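Local atomic coordinates of NAD(P)H-FMN oxidoreductase (Bacillus subtilis, PDB entry 5LVA), a protein that binds flavin mononucleotide and probably acts as an NAD(P)H-dependent oxidoreductase that passes electrons through this flavin. Residues H81-L84 against Y85-Y89. Numbering follows the deposited sequence.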
ATOM      1  N   HIS A  81      -6.158   3.172  14.194  1.00 21.40           N
ATOM      2  CA  HIS A  81      -7.019   4.297  14.503  1.00 18.45           C
ATOM      3  C   HIS A  81      -8.224   4.408  13.590  1.00 21.68           C
ATOM      4  O   HIS A  81      -9.266   4.905  14.009  1.00 21.97           O
ATOM      5  CB  HIS A  81      -6.219   5.588  14.454  1.00 22.24           C
ATOM      6  CG  HIS A  81      -5.249   5.732  15.578  1.00 24.76           C
ATOM      7  ND1 HIS A  81      -4.745   6.949  15.975  1.00 26.97           N
ATOM      8  CD2 HIS A  81      -4.684   4.808  16.390  1.00 25.49           C
ATOM      9  CE1 HIS A  81      -3.916   6.770  16.984  1.00 25.15           C
ATOM     10  NE2 HIS A  81      -3.860   5.480  17.255  1.00 23.85           N
ATOM     11  N   VAL A  82      -8.090   3.942  12.353  1.00 19.00           N
ATOM     12  CA  VAL A  82      -9.162   4.099  11.380  1.00 17.59           C
ATOM     13  C   VAL A  82     -10.127   2.911  11.343  1.00 22.40           C
ATOM     14  O   VAL A  82     -11.341   3.106  11.278  1.00 23.42           O
ATOM     15  CB  VAL A  82      -8.589   4.350   9.970  1.00 23.04           C
ATOM     16  CG1 VAL A  82      -9.695   4.443   8.937  1.00 19.89           C
ATOM     17  CG2 VAL A  82      -7.760   5.631   9.956  1.00 17.46           C
ATOM     18  N   LEU A  83      -9.603   1.689  11.413  1.00 22.56           N
ATOM     19  CA  LEU A  83     -10.441   0.487  11.317  1.00 21.24           C
ATOM     20  C   LEU A  83     -11.175   0.149  12.616  1.00 23.30           C
ATOM     21  O   LEU A  83     -10.752  -0.703  13.378  1.00 22.87           O
ATOM     22  CB  LEU A  83      -9.593  -0.702  10.881  1.00 24.89           C
ATOM     23  CG  LEU A  83      -8.810  -0.512   9.583  1.00 17.82           C
ATOM     24  CD1 LEU A  83      -7.858  -1.646   9.403  1.00 19.59           C
ATOM     25  CD2 LEU A  83      -9.739  -0.425   8.397  1.00 16.84           C
ATOM     26  N   LEU A  84     -12.303   0.810  12.841  1.00 27.61           N
ATOM     27  CA  LEU A  84     -12.968   0.739  14.138  1.00 29.38           C
ATOM     28  C   LEU A  84     -14.224  -0.129  14.165  1.00 25.69           C
ATOM     29  O   LEU A  84     -14.845  -0.386  13.132  1.00 27.98           O
ATOM     30  CB  LEU A  84     -13.314   2.145  14.615  1.00 23.60           C
ATOM     31  CG  LEU A  84     -12.126   3.081  14.813  1.00 24.75           C
ATOM     32  CD1 LEU A  84     -12.614   4.445  15.235  1.00 23.76           C
ATOM     33  CD2 LEU A  84     -11.175   2.540  15.839  1.00 20.56           C
ATOM     34  N   TYR A  85     -14.564  -0.575  15.373  1.00 24.51           N
ATOM     35  CA  TYR A  85     -15.762  -1.349  15.628  1.00 24.12           C
ATOM     36  C   TYR A  85     -16.970  -0.594  15.114  1.00 24.15           C
ATOM     37  O   TYR A  85     -17.100   0.585  15.345  1.00 29.15           O
ATOM     38  CB  TYR A  85     -15.906  -1.640  17.128  1.00 26.33           C
ATOM     39  CG  TYR A  85     -17.071  -2.546  17.447  1.00 34.90           C
ATOM     40  CD1 TYR A  85     -18.367  -2.051  17.536  1.00 34.51           C
ATOM     41  CD2 TYR A  85     -16.882  -3.909  17.623  1.00 38.76           C
ATOM     42  CE1 TYR A  85     -19.432  -2.883  17.800  1.00 32.39           C
ATOM     43  CE2 TYR A  85     -17.936  -4.742  17.893  1.00 37.82           C
ATOM     44  CZ  TYR A  85     -19.207  -4.226  17.982  1.00 39.35           C
ATOM     45  OH  TYR A  85     -20.256  -5.070  18.257  1.00 59.46           O
ATOM     46  N   GLY A  86     -17.861  -1.271  14.412  1.00 29.59           N
ATOM     47  CA  GLY A  86     -19.053  -0.614  13.921  1.00 28.41           C
ATOM     48  C   GLY A  86     -18.836   0.077  12.593  1.00 32.52           C
ATOM     49  O   GLY A  86     -19.766   0.631  12.015  1.00 31.32           O
ATOM     50  N   TRP A  87     -17.605   0.056  12.103  1.00 29.30           N
ATOM     51  CA  TRP A  87     -17.338   0.615  10.791  1.00 27.19           C
ATOM     52  C   TRP A  87     -16.655  -0.395   9.896  1.00 25.78           C
ATOM     53  O   TRP A  87     -17.116  -0.688   8.801  1.00 25.48           O
ATOM     54  CB  TRP A  87     -16.479   1.882  10.879  1.00 22.29           C
ATOM     55  CG  TRP A  87     -16.274   2.484   9.513  1.00 22.61           C
ATOM     56  CD1 TRP A  87     -17.198   3.157   8.772  1.00 19.70           C
ATOM     57  CD2 TRP A  87     -15.082   2.443   8.720  1.00 20.27           C
ATOM     58  NE1 TRP A  87     -16.656   3.543   7.579  1.00 22.79           N
ATOM     59  CE2 TRP A  87     -15.361   3.111   7.521  1.00 21.23           C
ATOM     60  CE3 TRP A  87     -13.810   1.901   8.908  1.00 21.10           C
ATOM     61  CZ2 TRP A  87     -14.417   3.248   6.517  1.00 20.70           C
ATOM     62  CZ3 TRP A  87     -12.881   2.046   7.918  1.00 17.69           C
ATOM     63  CH2 TRP A  87     -13.184   2.718   6.739  1.00 18.96           C
ATOM     64  N   ALA A  88     -15.531  -0.909  10.361  1.00 25.00           N
ATOM     65  CA  ALA A  88     -14.759  -1.827   9.552  1.00 23.65           C
ATOM     66  C   ALA A  88     -15.090  -3.260   9.949  1.00 28.36           C
ATOM     67  O   ALA A  88     -15.072  -4.164   9.126  1.00 26.33           O
ATOM     68  CB  ALA A  88     -13.284  -1.548   9.700  1.00 26.21           C
ATOM     69  N   TYR A  89     -15.403  -3.449  11.221  1.00 27.77           N
ATOM     70  CA  TYR A  89     -15.794  -4.745  11.727  1.00 26.03           C
ATOM     71  C   TYR A  89     -16.798  -4.548  12.831  1.00 31.66           C
ATOM     72  O   TYR A  89     -17.122  -3.423  13.197  1.00 32.89           O
ATOM     73  CB  TYR A  89     -14.589  -5.523  12.251  1.00 23.28           C
ATOM     74  CG  TYR A  89     -13.993  -4.956  13.520  1.00 26.02           C
ATOM     75  CD1 TYR A  89     -13.151  -3.849  13.484  1.00 23.51           C
ATOM     76  CD2 TYR A  89     -14.259  -5.537  14.753  1.00 28.77           C
ATOM     77  CE1 TYR A  89     -12.603  -3.335  14.637  1.00 22.86           C
ATOM     78  CE2 TYR A  89     -13.710  -5.028  15.910  1.00 24.38           C
ATOM     79  CZ  TYR A  89     -12.889  -3.925  15.847  1.00 26.68           C
ATOM     80  OH  TYR A  89     -12.347  -3.421  17.002  1.00 33.47           O
TER
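Leu84 O accepts two backbone hydrogen bonds from the chain that folds back over it. The donor Ala88 N lies 2.9 Å from Leu84 O, with an N-H...O angle of 170° and an approach almost in line with the carbonyl bond. The second donor, Trp87 N, at 3.0 Å from Leu84 O, sits above the carbonyl plane, and its bond is more bent (149°). Inside the returning segment, Gly86 N donates to Tyr89 O.

Apolar contacts line the flank beside Trp87. Leu83 CD2 meets Trp87 CZ3 at the edge of the indole (4.0 Å) and also touches Ala88 CB (3.9 Å). Val82 runs alongside the indole in the same direction; CG1, anti to the backbone N (chi1 177°), comes within 4.1 Å of Trp87 CZ3. Helix 47-56 adds polar ties: Gln51 NE2 hydrogen-bonds to Val82 O, and Trp87 NE1 to Glu55 OE2.

The Tyr89 ring meets the backbone, its CE1 edge lying in plane with Leu83 O at 3.5 Å, while Tyr85 CA lies over one face, offset toward the rim. Phe137 meets the same ring with inclined planes. Replacing Tyr89 by an alanine would probably open a gap beside the Leu83 and Leu84 carbonyls and take away a ring that Phe137 packs against.

The backbone evidence identifies two successive turns: an inverse gamma turn centred on Leu83, where the chain leaves helix 73-82, then a type II beta turn over residues 84-87, with Gly86 at positive phi in the third position. The first bends the chain off the helix and the second reverses it, at the start of the connection to strand 100-106 of the flavodoxin-like fold.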